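Local coordinates for oligopeptide-binding protein oppA (PDB 3DRF) that captures oligopeptides in a closing Venus fly-trap cavity as the receptor of an ABC transporter that imports them, at residues Y292-S303 and T539-K550. Residues are numbered along the deposited sequence; the frame is centred on the assembly and turned at random.
Sequences YKVLGQQAMYIS and TNFMLNYTPVNK
Lys293 and Val548 pair as neighbours in an antiparallel strand pair within a mixed sheet of this Venus fly-trap peptide receptor. Their backbones exchange two hydrogen bonds, N of Lys293 to O of Val548 and back. Leu295 with Thr546 and Gln297 with Asn544 repeat the pattern. The bond from Ala299 N to Met542 O is the last before a break, where the chain leaves the strand at an inverse gamma turn centred on Met300. There a water accepts from Met542 N and lies within bonding distance of Ala299 O and Tyr301 O. Pairing resumes at Ser303, which faces both Thr539 and Asn540 in a classic beta bulge. Ser303 O accepts from Thr539 N at 2.8 Å, and Ser303 OG accepts from Asn540 N at 3.0 Å.

Apolar side chains line both faces. Leu295 CD1 meets Val548 CG2 at 3.7 Å on one face. On the other, Val294 CG1 lies beside Tyr545 CB, and helix 283-287 packs against both residues. Ile302 CD1 reaches Phe541 CE1 at 3.6 Å.

Two side-chain amides also join the strands. Asn544 ND2 donates to an in-plane lone pair of Gln297 OE1 at 3.1 Å. The bond is almost straight at 172°, although the amide planes are turned 45° apart. Gln297 NE2 bonds to Leu557 O.

Near the peptide, Tyr301 OH bonds to the backbone of the bound ligand and to Ser472 OG. Its ring is covered on one face by Met542, whose chain bends at chi3 (59°). Met542 SD makes a Met-aromatic contact, 4.3 Å from the Tyr301 ring centroid. Met542 CE makes a CH-pi contact 3.5 Å from the Tyr301 ring centroid, nearly on the ring normal.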
loop_
_atom_site.group_PDB
_atom_site.type_symbol
_atom_site.label_atom_id
_atom_site.label_comp_id
_atom_site.label_asym_id
_atom_site.label_seq_id
_atom_site.Cartn_x
_atom_site.Cartn_y
_atom_site.Cartn_z
ATOM N N TYR A 292 -20.573 16.781 13.971
ATOM C CA TYR A 292 -19.855 16.111 12.857
ATOM C C TYR A 292 -20.801 15.304 11.953
ATOM O O TYR A 292 -21.758 14.770 12.431
ATOM C CB TYR A 292 -18.767 15.179 13.432
ATOM C CG TYR A 292 -17.575 15.922 14.057
ATOM C CD1 TYR A 292 -16.461 16.283 13.306
ATOM C CD2 TYR A 292 -17.584 16.272 15.392
ATOM C CE1 TYR A 292 -15.425 16.961 13.863
ATOM C CE2 TYR A 292 -16.592 16.944 15.929
ATOM C CZ TYR A 292 -15.514 17.296 15.194
ATOM O OH TYR A 292 -14.492 17.925 15.838
ATOM N N LYS A 293 -20.490 15.283 10.652
ATOM C CA LYS A 293 -21.018 14.387 9.620
ATOM C C LYS A 293 -19.987 13.246 9.476
ATOM O O LYS A 293 -18.838 13.498 9.534
ATOM C CB LYS A 293 -21.149 15.186 8.314
ATOM C CG LYS A 293 -21.707 14.403 7.141
ATOM C CD LYS A 293 -21.981 15.277 5.940
ATOM C CE LYS A 293 -22.417 14.476 4.785
ATOM N NZ LYS A 293 -22.682 15.334 3.589
ATOM N N VAL A 294 -20.406 12.021 9.329
ATOM C CA VAL A 294 -19.470 10.905 9.170
ATOM C C VAL A 294 -19.588 10.312 7.779
ATOM O O VAL A 294 -20.623 9.778 7.438
ATOM C CB VAL A 294 -19.711 9.855 10.236
ATOM C CG1 VAL A 294 -18.708 8.755 10.113
ATOM C CG2 VAL A 294 -19.631 10.495 11.648
ATOM N N LEU A 295 -18.541 10.477 6.981
ATOM C CA LEU A 295 -18.519 9.983 5.612
ATOM C C LEU A 295 -17.996 8.560 5.598
ATOM O O LEU A 295 -17.351 8.187 6.505
ATOM C CB LEU A 295 -17.626 10.885 4.761
ATOM C CG LEU A 295 -17.929 12.400 4.798
ATOM C CD1 LEU A 295 -16.928 13.123 3.912
ATOM C CD2 LEU A 295 -19.328 12.574 4.285
ATOM N N GLY A 296 -18.270 7.817 4.542
ATOM C CA GLY A 296 -17.860 6.404 4.422
ATOM C C GLY A 296 -17.493 6.042 2.998
ATOM O O GLY A 296 -17.872 6.682 2.065
ATOM N N GLN A 297 -16.731 4.965 2.880
ATOM C CA GLN A 297 -16.454 4.367 1.589
ATOM C C GLN A 297 -16.003 2.912 1.785
ATOM O O GLN A 297 -15.532 2.529 2.817
ATOM C CB GLN A 297 -15.361 5.167 0.825
ATOM C CG GLN A 297 -13.948 5.049 1.506
ATOM C CD GLN A 297 -12.779 5.869 0.902
ATOM O OE1 GLN A 297 -11.738 5.773 1.403
ATOM N NE2 GLN A 297 -13.025 6.693 -0.076
ATOM N N GLN A 298 -16.173 2.120 0.743
ATOM C CA GLN A 298 -15.464 0.824 0.659
ATOM C C GLN A 298 -13.981 1.072 0.601
ATOM O O GLN A 298 -13.532 1.825 -0.186
ATOM C CB GLN A 298 -15.852 0.057 -0.590
ATOM C CG GLN A 298 -17.310 -0.319 -0.685
ATOM C CD GLN A 298 -17.562 -1.232 -1.887
ATOM O OE1 GLN A 298 -17.455 -0.815 -2.975
ATOM N NE2 GLN A 298 -17.799 -2.482 -1.622
ATOM N N ALA A 299 -13.251 0.493 1.524
ATOM C CA ALA A 299 -11.796 0.710 1.592
ATOM C C ALA A 299 -11.116 -0.125 0.461
ATOM O O ALA A 299 -11.414 -1.260 0.240
ATOM C CB ALA A 299 -11.246 0.377 2.946
ATOM N N MET A 300 -10.196 0.499 -0.200
ATOM C CA MET A 300 -9.408 -0.261 -1.156
ATOM C C MET A 300 -8.241 -0.817 -0.316
ATOM O O MET A 300 -7.231 -0.186 -0.165
ATOM C CB MET A 300 -8.922 0.657 -2.252
ATOM C CG MET A 300 -8.817 -0.085 -3.564
ATOM S SD MET A 300 -9.236 1.080 -4.874
ATOM C CE MET A 300 -8.091 2.243 -4.386
ATOM N N TYR A 301 -8.541 -1.928 0.368
ATOM C CA TYR A 301 -7.740 -2.391 1.540
ATOM C C TYR A 301 -7.776 -3.895 1.685
ATOM O O TYR A 301 -8.770 -4.521 1.441
ATOM C CB TYR A 301 -8.343 -1.752 2.820
ATOM C CG TYR A 301 -7.751 -2.177 4.183
ATOM C CD1 TYR A 301 -6.775 -1.440 4.787
ATOM C CD2 TYR A 301 -8.215 -3.306 4.841
ATOM C CE1 TYR A 301 -6.303 -1.806 6.064
ATOM C CE2 TYR A 301 -7.745 -3.674 6.055
ATOM C CZ TYR A 301 -6.793 -2.918 6.651
ATOM O OH TYR A 301 -6.321 -3.256 7.886
ATOM N N ILE A 302 -6.656 -4.415 2.185
ATOM C CA ILE A 302 -6.593 -5.792 2.674
ATOM C C ILE A 302 -5.620 -5.813 3.817
ATOM O O ILE A 302 -4.560 -5.186 3.797
ATOM C CB ILE A 302 -6.139 -6.804 1.544
ATOM C CG1 ILE A 302 -6.165 -8.281 1.978
ATOM C CG2 ILE A 302 -4.715 -6.516 0.985
ATOM C CD1 ILE A 302 -7.523 -8.765 2.274
ATOM N N SER A 303 -5.995 -6.556 4.844
ATOM C CA SER A 303 -5.034 -7.027 5.864
ATOM C C SER A 303 -4.821 -8.546 5.731
ATOM O O SER A 303 -5.678 -9.230 5.330
ATOM C CB SER A 303 -5.396 -6.625 7.294
ATOM O OG SER A 303 -6.648 -7.239 7.662
ATOM N N THR A 539 -6.871 -11.648 6.090
ATOM C CA THR A 539 -7.466 -11.337 7.425
ATOM C C THR A 539 -8.820 -10.603 7.273
ATOM O O THR A 539 -9.833 -11.170 7.432
ATOM C CB THR A 539 -6.428 -10.595 8.317
ATOM O OG1 THR A 539 -5.252 -11.404 8.354
ATOM C CG2 THR A 539 -6.991 -10.442 9.746
ATOM N N ASN A 540 -8.752 -9.319 6.966
ATOM C CA ASN A 540 -9.961 -8.455 6.832
ATOM C C ASN A 540 -10.078 -7.600 5.552
ATOM O O ASN A 540 -9.115 -7.154 4.970
ATOM C CB ASN A 540 -10.048 -7.474 7.999
ATOM C CG ASN A 540 -10.477 -8.124 9.299
ATOM O OD1 ASN A 540 -9.926 -7.851 10.316
ATOM N ND2 ASN A 540 -11.414 -8.911 9.233
ATOM N N PHE A 541 -11.335 -7.412 5.166
ATOM C CA PHE A 541 -11.791 -6.317 4.323
ATOM C C PHE A 541 -12.394 -5.272 5.269
ATOM O O PHE A 541 -12.744 -5.575 6.377
ATOM C CB PHE A 541 -12.866 -6.792 3.340
ATOM C CG PHE A 541 -12.446 -7.953 2.420
ATOM C CD1 PHE A 541 -11.187 -8.027 1.798
ATOM C CD2 PHE A 541 -13.344 -8.916 2.138
ATOM C CE1 PHE A 541 -10.897 -9.101 0.932
ATOM C CE2 PHE A 541 -13.035 -9.936 1.283
ATOM C CZ PHE A 541 -11.814 -10.020 0.703
ATOM N N MET A 542 -12.516 -4.053 4.765
ATOM C CA MET A 542 -12.976 -2.945 5.596
ATOM C C MET A 542 -13.739 -1.881 4.832
ATOM O O MET A 542 -13.627 -1.751 3.640
ATOM C CB MET A 542 -11.745 -2.258 6.262
ATOM C CG MET A 542 -11.937 -1.639 7.649
ATOM S SD MET A 542 -10.290 -1.508 8.375
ATOM C CE MET A 542 -9.488 -0.502 7.188
ATOM N N LEU A 543 -14.544 -1.160 5.614
ATOM C CA LEU A 543 -15.075 0.153 5.235
ATOM C C LEU A 543 -14.291 1.216 5.989
ATOM O O LEU A 543 -13.987 1.015 7.112
ATOM C CB LEU A 543 -16.568 0.319 5.635
ATOM C CG LEU A 543 -17.548 -0.699 5.102
ATOM C CD1 LEU A 543 -19.007 -0.429 5.663
ATOM C CD2 LEU A 543 -17.485 -0.644 3.635
ATOM N N ASN A 544 -13.956 2.301 5.309
ATOM C CA ASN A 544 -13.376 3.492 5.922
ATOM C C ASN A 544 -14.487 4.460 6.373
ATOM O O ASN A 544 -15.553 4.467 5.810
ATOM C CB ASN A 544 -12.480 4.238 4.902
ATOM C CG ASN A 544 -11.153 3.527 4.640
ATOM O OD1 ASN A 544 -10.688 2.804 5.430
ATOM N ND2 ASN A 544 -10.629 3.732 3.479
ATOM N N TYR A 545 -14.160 5.300 7.358
ATOM C CA TYR A 545 -15.019 6.428 7.742
ATOM C C TYR A 545 -14.138 7.614 8.067
ATOM O O TYR A 545 -13.039 7.461 8.480
ATOM C CB TYR A 545 -15.922 6.071 8.942
ATOM C CG TYR A 545 -15.170 5.937 10.271
ATOM C CD1 TYR A 545 -15.135 6.986 11.176
ATOM C CD2 TYR A 545 -14.541 4.747 10.619
ATOM C CE1 TYR A 545 -14.518 6.879 12.365
ATOM C CE2 TYR A 545 -13.863 4.635 11.816
ATOM C CZ TYR A 545 -13.871 5.709 12.693
ATOM O OH TYR A 545 -13.273 5.582 13.891
ATOM N N THR A 546 -14.694 8.808 7.890
ATOM C CA THR A 546 -14.011 10.062 8.214
ATOM C C THR A 546 -15.035 11.007 8.816
ATOM O O THR A 546 -15.979 11.355 8.185
ATOM C CB THR A 546 -13.457 10.705 6.932
ATOM O OG1 THR A 546 -12.369 9.890 6.473
ATOM C CG2 THR A 546 -12.912 12.156 7.181
ATOM N N PRO A 547 -14.847 11.449 10.041
ATOM C CA PRO A 547 -15.689 12.531 10.560
ATOM C C PRO A 547 -15.262 13.923 10.016
ATOM O O PRO A 547 -14.120 14.212 9.846
ATOM C CB PRO A 547 -15.451 12.458 12.081
ATOM C CG PRO A 547 -14.047 11.975 12.220
ATOM C CD PRO A 547 -13.827 11.029 11.033
ATOM N N VAL A 548 -16.269 14.733 9.730
ATOM C CA VAL A 548 -16.104 16.050 9.144
ATOM C C VAL A 548 -16.947 17.062 9.931
ATOM O O VAL A 548 -18.126 16.898 10.034
ATOM C CB VAL A 548 -16.546 16.062 7.652
ATOM C CG1 VAL A 548 -16.334 17.444 7.077
ATOM C CG2 VAL A 548 -15.756 14.982 6.852
ATOM N N ASN A 549 -16.318 18.090 10.478
ATOM C CA ASN A 549 -17.037 19.149 11.230
ATOM C C ASN A 549 -18.080 19.752 10.307
ATOM O O ASN A 549 -17.860 19.963 9.163
ATOM C CB ASN A 549 -16.029 20.214 11.706
ATOM C CG ASN A 549 -16.659 21.301 12.544
ATOM O OD1 ASN A 549 -17.453 22.069 12.084
ATOM N ND2 ASN A 549 -16.233 21.367 13.763
ATOM N N LYS A 550 -19.255 20.020 10.864
ATOM C CA LYS A 550 -20.346 20.606 10.066
ATOM C C LYS A 550 -20.071 21.983 9.430
ATOM O O LYS A 550 -20.724 22.331 8.539
ATOM C CB LYS A 550 -21.699 20.571 10.833
ATOM C CG LYS A 550 -22.149 19.166 11.062
ATOM C CD LYS A 550 -23.531 19.105 11.684
ATOM C CE LYS A 550 -23.847 17.761 12.217
ATOM N NZ LYS A 550 -25.138 17.737 13.049
HETATM O O HOH W 1 -13.948 20.358 14.679
HETATM O O HOH W 2 -11.383 -3.781 2.120
HETATM O O HOH W 3 -7.005 -6.862 10.392
#